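Local atomic coordinates of multi-copper Oxidase CueO (Ochrobactrum, PDB entry 6EVG), a protein that is a laccase-like multicopper oxidase that oxidises lignin model compounds and lignosulfonate. Residues A217-L222 and E271-F276; A213-S218 and M299-D304; P242-A247 and P256-R261. All blocks are in the same frame, centred on the assembly; numbering follows the deposited sequence.

Contact 1. Residues A217-L222 and E271-F276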
# COMPACT_ATOMS: atom_id res chain seq x y z
N ALA A 217 -22.84 -16.45 -4.48
CA ALA A 217 -22.28 -17.71 -4.94
C ALA A 217 -21.82 -17.55 -6.38
O ALA A 217 -22.38 -18.11 -7.31
CB ALA A 217 -23.29 -18.83 -4.81
N SER A 218 -20.72 -16.80 -6.55
CA SER A 218 -20.21 -16.44 -7.84
C SER A 218 -18.72 -16.05 -7.68
O SER A 218 -18.15 -16.18 -6.60
CB SER A 218 -21.06 -15.31 -8.46
OG SER A 218 -20.94 -14.13 -7.69
N ILE A 219 -18.18 -15.51 -8.75
CA ILE A 219 -16.78 -15.00 -8.71
C ILE A 219 -16.79 -13.61 -8.09
O ILE A 219 -17.53 -12.70 -8.51
CB ILE A 219 -16.21 -14.93 -10.13
CG1 ILE A 219 -16.28 -16.21 -10.91
CG2 ILE A 219 -14.76 -14.38 -10.08
CD1 ILE A 219 -15.58 -17.30 -10.32
N VAL A 220 -15.94 -13.44 -7.06
CA VAL A 220 -15.83 -12.20 -6.31
C VAL A 220 -14.43 -11.67 -6.44
O VAL A 220 -13.45 -12.39 -6.31
CB VAL A 220 -16.23 -12.47 -4.85
CG1 VAL A 220 -15.93 -11.27 -3.93
CG2 VAL A 220 -17.69 -12.84 -4.76
N ARG A 221 -14.34 -10.35 -6.65
CA ARG A 221 -13.06 -9.62 -6.70
C ARG A 221 -12.76 -9.02 -5.34
O ARG A 221 -13.60 -8.28 -4.80
CB ARG A 221 -13.20 -8.55 -7.76
CG ARG A 221 -12.05 -7.65 -8.04
CD ARG A 221 -12.53 -6.65 -9.17
NE ARG A 221 -11.46 -5.86 -9.72
CZ ARG A 221 -11.70 -5.03 -10.75
NH1 ARG A 221 -12.94 -4.98 -11.27
NH2 ARG A 221 -10.71 -4.31 -11.22
N LEU A 222 -11.58 -9.34 -4.81
CA LEU A 222 -11.11 -8.77 -3.55
C LEU A 222 -9.91 -7.91 -3.90
O LEU A 222 -8.94 -8.36 -4.50
CB LEU A 222 -10.68 -9.89 -2.58
CG LEU A 222 -11.76 -10.95 -2.28
CD1 LEU A 222 -11.17 -12.08 -1.43
CD2 LEU A 222 -12.96 -10.34 -1.60
N GLU A 271 -5.19 -7.47 -6.59
CA GLU A 271 -6.62 -7.77 -6.85
C GLU A 271 -6.71 -9.25 -7.22
O GLU A 271 -5.96 -9.71 -8.11
CB GLU A 271 -7.17 -6.91 -7.96
CG GLU A 271 -7.03 -5.40 -7.76
CD GLU A 271 -7.70 -4.58 -8.82
OE1 GLU A 271 -8.84 -4.89 -9.19
OE2 GLU A 271 -7.06 -3.65 -9.32
N VAL A 272 -7.59 -9.96 -6.52
CA VAL A 272 -7.73 -11.40 -6.72
C VAL A 272 -9.18 -11.73 -6.94
O VAL A 272 -10.11 -11.07 -6.46
CB VAL A 272 -7.18 -12.17 -5.54
CG1 VAL A 272 -5.71 -11.84 -5.31
CG2 VAL A 272 -8.00 -12.05 -4.29
N LEU A 273 -9.41 -12.80 -7.71
CA LEU A 273 -10.76 -13.36 -7.88
C LEU A 273 -10.82 -14.68 -7.13
O LEU A 273 -9.95 -15.53 -7.29
CB LEU A 273 -11.08 -13.57 -9.36
CG LEU A 273 -10.97 -12.40 -10.28
CD1 LEU A 273 -11.43 -12.69 -11.68
CD2 LEU A 273 -11.57 -11.15 -9.82
N VAL A 274 -11.92 -14.85 -6.40
CA VAL A 274 -12.19 -16.06 -5.64
C VAL A 274 -13.57 -16.55 -6.05
O VAL A 274 -14.51 -15.79 -6.13
CB VAL A 274 -12.11 -15.80 -4.11
CG1 VAL A 274 -12.50 -17.05 -3.32
CG2 VAL A 274 -10.75 -15.30 -3.72
N ASP A 275 -13.67 -17.87 -6.32
CA ASP A 275 -14.94 -18.48 -6.71
C ASP A 275 -15.68 -18.96 -5.49
O ASP A 275 -15.24 -19.91 -4.84
CB ASP A 275 -14.68 -19.62 -7.70
CG ASP A 275 -15.96 -20.13 -8.36
OD1 ASP A 275 -17.04 -19.72 -8.00
OD2 ASP A 275 -15.77 -20.93 -9.29
N PHE A 276 -16.83 -18.35 -5.20
CA PHE A 276 -17.70 -18.73 -4.08
C PHE A 276 -18.90 -19.57 -4.52
O PHE A 276 -19.82 -19.81 -3.74
CB PHE A 276 -18.10 -17.49 -3.27
CG PHE A 276 -16.96 -16.86 -2.50
CD1 PHE A 276 -16.53 -17.38 -1.28
CD2 PHE A 276 -16.35 -15.74 -2.96
CE1 PHE A 276 -15.50 -16.74 -0.58
CE2 PHE A 276 -15.35 -15.10 -2.23
CZ PHE A 276 -14.90 -15.61 -1.08

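Contact 2. Residues A213-S218 and M299-D304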
# COMPACT_ATOMS: atom_id res chain seq x y z
N ALA A 213 -17.93 -11.17 5.98
CA ALA A 213 -18.47 -10.67 4.73
C ALA A 213 -19.45 -11.67 4.15
O ALA A 213 -19.15 -12.85 4.08
CB ALA A 213 -17.39 -10.39 3.71
N ARG A 214 -20.58 -11.19 3.67
CA ARG A 214 -21.53 -12.00 2.88
C ARG A 214 -21.26 -11.79 1.42
O ARG A 214 -21.11 -10.64 0.99
CB ARG A 214 -22.98 -11.65 3.28
CG ARG A 214 -23.27 -11.87 4.76
CD ARG A 214 -24.71 -11.64 5.13
NE ARG A 214 -25.54 -12.75 4.69
CZ ARG A 214 -25.61 -13.95 5.30
NH1 ARG A 214 -24.92 -14.20 6.42
NH2 ARG A 214 -26.38 -14.91 4.78
N VAL A 215 -21.21 -12.89 0.66
CA VAL A 215 -20.86 -12.80 -0.76
C VAL A 215 -21.84 -13.63 -1.58
O VAL A 215 -22.42 -14.62 -1.06
CB VAL A 215 -19.41 -13.25 -1.04
CG1 VAL A 215 -18.41 -12.22 -0.50
CG2 VAL A 215 -19.14 -14.64 -0.49
N PRO A 216 -22.05 -13.28 -2.85
CA PRO A 216 -22.82 -14.15 -3.74
C PRO A 216 -22.08 -15.44 -4.04
O PRO A 216 -20.85 -15.51 -3.93
CB PRO A 216 -23.00 -13.28 -4.99
CG PRO A 216 -21.75 -12.40 -4.96
CD PRO A 216 -21.47 -12.12 -3.55
N ALA A 217 -22.84 -16.45 -4.48
CA ALA A 217 -22.28 -17.71 -4.94
C ALA A 217 -21.82 -17.55 -6.38
O ALA A 217 -22.38 -18.11 -7.31
CB ALA A 217 -23.29 -18.83 -4.81
N SER A 218 -20.72 -16.80 -6.55
CA SER A 218 -20.21 -16.44 -7.84
C SER A 218 -18.72 -16.05 -7.68
O SER A 218 -18.15 -16.18 -6.60
CB SER A 218 -21.06 -15.31 -8.46
OG SER A 218 -20.94 -14.13 -7.69
N MET A 299 -10.61 -13.01 8.69
CA MET A 299 -12.01 -12.74 8.50
C MET A 299 -12.71 -13.97 7.93
O MET A 299 -12.02 -14.93 7.54
CB MET A 299 -12.23 -11.54 7.56
CG MET A 299 -11.73 -11.78 6.16
SD MET A 299 -12.12 -10.47 4.99
CE MET A 299 -13.87 -10.61 4.87
N ARG A 300 -14.03 -13.94 7.93
CA ARG A 300 -14.83 -15.03 7.38
C ARG A 300 -15.67 -14.56 6.22
O ARG A 300 -16.19 -13.45 6.27
CB ARG A 300 -15.71 -15.61 8.50
CG ARG A 300 -16.54 -16.84 8.04
CD ARG A 300 -17.09 -17.56 9.24
NE ARG A 300 -17.75 -18.81 8.96
CZ ARG A 300 -17.19 -20.02 8.70
NH1 ARG A 300 -15.90 -20.17 8.50
NH2 ARG A 300 -17.98 -21.10 8.58
N PHE A 301 -15.83 -15.40 5.22
CA PHE A 301 -16.76 -15.19 4.10
C PHE A 301 -17.87 -16.23 4.24
O PHE A 301 -17.61 -17.43 4.38
CB PHE A 301 -16.06 -15.43 2.76
CG PHE A 301 -15.02 -14.42 2.46
CD1 PHE A 301 -15.36 -13.21 1.87
CD2 PHE A 301 -13.70 -14.63 2.74
CE1 PHE A 301 -14.42 -12.29 1.55
CE2 PHE A 301 -12.72 -13.65 2.45
CZ PHE A 301 -13.11 -12.49 1.84
N VAL A 302 -19.11 -15.77 4.15
CA VAL A 302 -20.29 -16.61 4.13
C VAL A 302 -21.08 -16.32 2.85
O VAL A 302 -21.20 -15.20 2.46
CB VAL A 302 -21.13 -16.40 5.37
CG1 VAL A 302 -20.39 -16.75 6.66
CG2 VAL A 302 -21.75 -15.06 5.44
N VAL A 303 -21.55 -17.35 2.20
CA VAL A 303 -22.30 -17.20 0.97
C VAL A 303 -23.76 -16.93 1.25
O VAL A 303 -24.33 -17.64 2.03
CB VAL A 303 -22.16 -18.41 0.06
CG1 VAL A 303 -22.87 -18.24 -1.25
CG2 VAL A 303 -20.67 -18.65 -0.21
N ASP A 304 -24.30 -15.90 0.59
CA ASP A 304 -25.72 -15.56 0.75
C ASP A 304 -26.42 -15.98 -0.50
O ASP A 304 -26.25 -15.37 -1.58
CB ASP A 304 -25.91 -14.05 0.98
CG ASP A 304 -27.38 -13.64 1.16
OD1 ASP A 304 -28.29 -14.45 0.87
OD2 ASP A 304 -27.61 -12.48 1.56

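Contact 3. Residues P242-A247 and P256-R261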
# COMPACT_ATOMS: atom_id res chain seq x y z
N PRO A 242 -8.20 -21.49 -4.79
CA PRO A 242 -7.25 -20.58 -5.43
C PRO A 242 -7.68 -19.12 -5.35
O PRO A 242 -8.88 -18.79 -5.42
CB PRO A 242 -7.23 -21.06 -6.90
CG PRO A 242 -8.31 -21.96 -7.04
CD PRO A 242 -8.76 -22.46 -5.75
N LEU A 243 -6.68 -18.28 -5.24
CA LEU A 243 -6.78 -16.84 -5.38
C LEU A 243 -6.27 -16.50 -6.76
O LEU A 243 -5.05 -16.63 -7.00
CB LEU A 243 -6.05 -16.09 -4.29
CG LEU A 243 -6.24 -16.55 -2.82
CD1 LEU A 243 -5.28 -15.77 -1.95
CD2 LEU A 243 -7.65 -16.74 -2.39
N LEU A 244 -7.14 -16.10 -7.69
CA LEU A 244 -6.70 -15.81 -9.03
C LEU A 244 -6.21 -14.34 -9.08
O LEU A 244 -7.02 -13.43 -9.03
CB LEU A 244 -7.81 -16.04 -10.06
CG LEU A 244 -7.41 -15.71 -11.51
CD1 LEU A 244 -6.34 -16.67 -12.02
CD2 LEU A 244 -8.63 -15.79 -12.38
N VAL A 245 -4.90 -14.16 -9.14
CA VAL A 245 -4.37 -12.79 -9.10
C VAL A 245 -4.48 -12.17 -10.47
O VAL A 245 -3.92 -12.69 -11.45
CB VAL A 245 -2.91 -12.76 -8.61
CG1 VAL A 245 -2.50 -11.28 -8.50
CG2 VAL A 245 -2.73 -13.46 -7.29
N VAL A 246 -5.23 -11.06 -10.57
CA VAL A 246 -5.43 -10.38 -11.82
C VAL A 246 -4.68 -9.04 -11.90
O VAL A 246 -4.56 -8.53 -13.03
CB VAL A 246 -6.93 -10.15 -12.13
CG1 VAL A 246 -7.64 -11.48 -12.30
CG2 VAL A 246 -7.65 -9.27 -11.11
N ALA A 247 -4.21 -8.50 -10.80
CA ALA A 247 -3.53 -7.19 -10.83
C ALA A 247 -2.72 -7.05 -9.58
O ALA A 247 -3.00 -7.60 -8.54
CB ALA A 247 -4.56 -6.06 -10.89
N PRO A 256 -3.42 -13.84 -15.80
CA PRO A 256 -3.76 -14.03 -14.38
C PRO A 256 -3.29 -15.40 -13.87
O PRO A 256 -3.41 -16.45 -14.57
CB PRO A 256 -5.27 -13.94 -14.35
CG PRO A 256 -5.59 -12.95 -15.44
CD PRO A 256 -4.52 -13.21 -16.54
N GLU A 257 -2.83 -15.43 -12.63
CA GLU A 257 -2.22 -16.59 -12.04
C GLU A 257 -2.93 -17.01 -10.78
O GLU A 257 -3.03 -16.22 -9.87
CB GLU A 257 -0.74 -16.24 -11.67
CG GLU A 257 -0.00 -17.48 -11.09
CD GLU A 257 1.36 -17.21 -10.47
OE1 GLU A 257 1.75 -16.06 -10.22
OE2 GLU A 257 2.04 -18.22 -10.14
N PRO A 258 -3.36 -18.30 -10.66
CA PRO A 258 -3.87 -18.77 -9.37
C PRO A 258 -2.77 -19.04 -8.40
O PRO A 258 -1.76 -19.70 -8.76
CB PRO A 258 -4.66 -20.03 -9.74
CG PRO A 258 -3.97 -20.52 -10.96
CD PRO A 258 -3.37 -19.35 -11.70
N VAL A 259 -2.94 -18.59 -7.19
CA VAL A 259 -2.03 -18.91 -6.11
C VAL A 259 -2.82 -19.49 -4.95
O VAL A 259 -3.99 -19.18 -4.77
CB VAL A 259 -1.15 -17.76 -5.67
CG1 VAL A 259 -0.34 -17.17 -6.82
CG2 VAL A 259 -1.95 -16.71 -5.04
N GLU A 260 -2.17 -20.39 -4.20
CA GLU A 260 -2.81 -20.92 -2.99
C GLU A 260 -2.57 -20.09 -1.76
O GLU A 260 -3.34 -20.20 -0.79
CB GLU A 260 -2.40 -22.38 -2.79
CG GLU A 260 -2.74 -23.29 -3.95
CD GLU A 260 -2.36 -24.72 -3.62
OE1 GLU A 260 -1.15 -25.08 -3.83
OE2 GLU A 260 -3.22 -25.42 -3.10
N ARG A 261 -1.49 -19.29 -1.76
CA ARG A 261 -1.19 -18.41 -0.63
C ARG A 261 -0.48 -17.20 -1.25
O ARG A 261 0.27 -17.36 -2.20
CB ARG A 261 -0.35 -19.09 0.45
CG ARG A 261 -0.21 -18.20 1.70
CD ARG A 261 0.56 -18.83 2.76
NE ARG A 261 -0.08 -20.00 3.37
CZ ARG A 261 -0.69 -19.99 4.57
NH1 ARG A 261 -0.98 -18.86 5.19
NH2 ARG A 261 -1.02 -21.14 5.14

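Contact 1. Residues A217-L222 and E271-F276
Arg221 and Glu271 lie side by side and form a salt bridge at one end of this strand pair. Arg221 CG is anti to the backbone N (chi1 -180°), and the chain stays extended from there to NE. Glu271 OE1 sits at the edge of the guanidinium and takes both NE and NH2 of Arg221, each at 2.8 Å. The two planes are only 11° apart, so the grip is nearly flat. NH2 comes in on the syn lone pair of OE1. The other nitrogen, NH1, is held by Asp157 and by the carbonyl of Pro163. Arg221 CB rests on Leu273 CD2 at 3.7 Å. Strands 219-226 and 269-275 run antiparallel as neighbours in a mixed sheet. This sheet belongs to the cupredoxin-like folds that multicopper oxidases repeat. Val220 and Val274 are a hydrogen-bonded pair, as are Leu222 and Val272. On the face with Arg221 and Leu273, Ile219 CD1 packs 3.5 Å from Asp275 CG, while Ile219 CG2 meets Leu273 CB at 3.8 Å. Asp275 OD1 is hydrogen-bonded to Ser277 OG. On the face with Val220 and Leu222, Val220 CG2 touches Phe276 CD2 at 3.7 Å. Val274 CG1 lies over one face of the same ring, offset toward the rim. Phe276 N bonds to Ser218 O at 2.9 Å, with the donor above the carbonyl plane.

Contact 2. Residues A213-S218 and M299-D304
Arg214 meets Val302 and Asp304 across a parallel strand pair. Arg214 CB is 4.1 Å from Val302 O. Arg214 CG packs against Val302 CG2 at 3.6 Å. The chain then bends at chi3 (76°), which turns NE away from an extended course. Arg214 NE is 3.8 Å from Asp304 OD2, a long salt bridge. That oxygen lies at the guanidinium edge, but the two planes are 67° apart. At the tip, Arg214 NH1 comes back to Val302 CG2 at 3.4 Å, while NH2 lies beside Asp304 CB. The other carboxylate oxygen of Asp304, OD1, bonds to Ala306 N. On the opposite face Ala213 CB touches Met299 CE at 3.7 Å and also the Phe301 ring. Met299 CE lies over a face of that ring, and Val215 CG1 reaches its edge. Further along, Ala217 CB packs on Val303 CG1 at 3.6 Å. Ala217 is the centre of an inverse gamma turn, and its buried N has no partner in the model. Four backbone bonds join the strands, from Ala213 N to Arg300 O through to Asp304 N to Val215 O. Strand 212-215, outermost in its mixed sheet, thus runs parallel to 295-303 in a cupredoxin-like beta-sandwich, the fold that multicopper oxidases repeat.

Contact 3. Residues P242-A247 and P256-R261
A chi1 of 179° puts Leu244 CG anti to the backbone N, and a chi2 of 66° then sets CD1 against segment 256-261. Leu244 CD1 lies 3.7 Å from Pro256 CB. Leu244 CD1 also touches the backbone of the next two residues, with Glu257 C at 3.6 Å and Pro258 N at 3.7 Å. Pro258 CD meets Leu244 CD1, and Pro258 CB packs on Pro242 CB at 4.0 Å. Val246 CG1 adds a further contact to Pro256, reaching CB and CG of the ring. The two strands form a beta hairpin, 243-248 with 251-259, at one side of a mixed sheet in a cupredoxin-like domain of this multicopper oxidase. Strand 251-259 is outermost there, while strand 243-248 also pairs with 269-275. A classic beta bulge places both Val246 and Ala247 opposite Glu271. Leu243 with Val259 and Val245 with Glu257 are hydrogen-bonded pairs. The bond from Leu243 N to Val259 O is nearly straight, at 173°. The bond from Glu257 N to Val245 O is longer, at 3.2 Å; its donor lies in the carbonyl plane, on a lone pair. On the face away from Leu244, Val245 CG2 meets Val259 CG2 at 4.0 Å. Both valines also touch His456 in a loop. Glu257 extends on this face, and its OE1 is hydrogen-bonded to His456 ND1.

Contacts 1 and 2 share Ala217 and Ser218, where the chain passes from strand 212-215 to strand 219-226 and so from one sheet to another. Phe276 joins them: Phe276 CE1 lies 3.6 Å from Phe301 CB, and Phe276 CG lies 3.7 Å from Val215 CG2. Contacts 1 and 3 belong to one sheet, since strands 269-275 and 243-248 are neighbours. Leu273 N to Leu244 O, at 2.8 Å, is a probable hydrogen bond between them. Contacts 2 and 3 do not touch; their nearest atoms are about 8 Å apart. The copper site formed by His434, Cys490 and His495 includes no residue of these contacts.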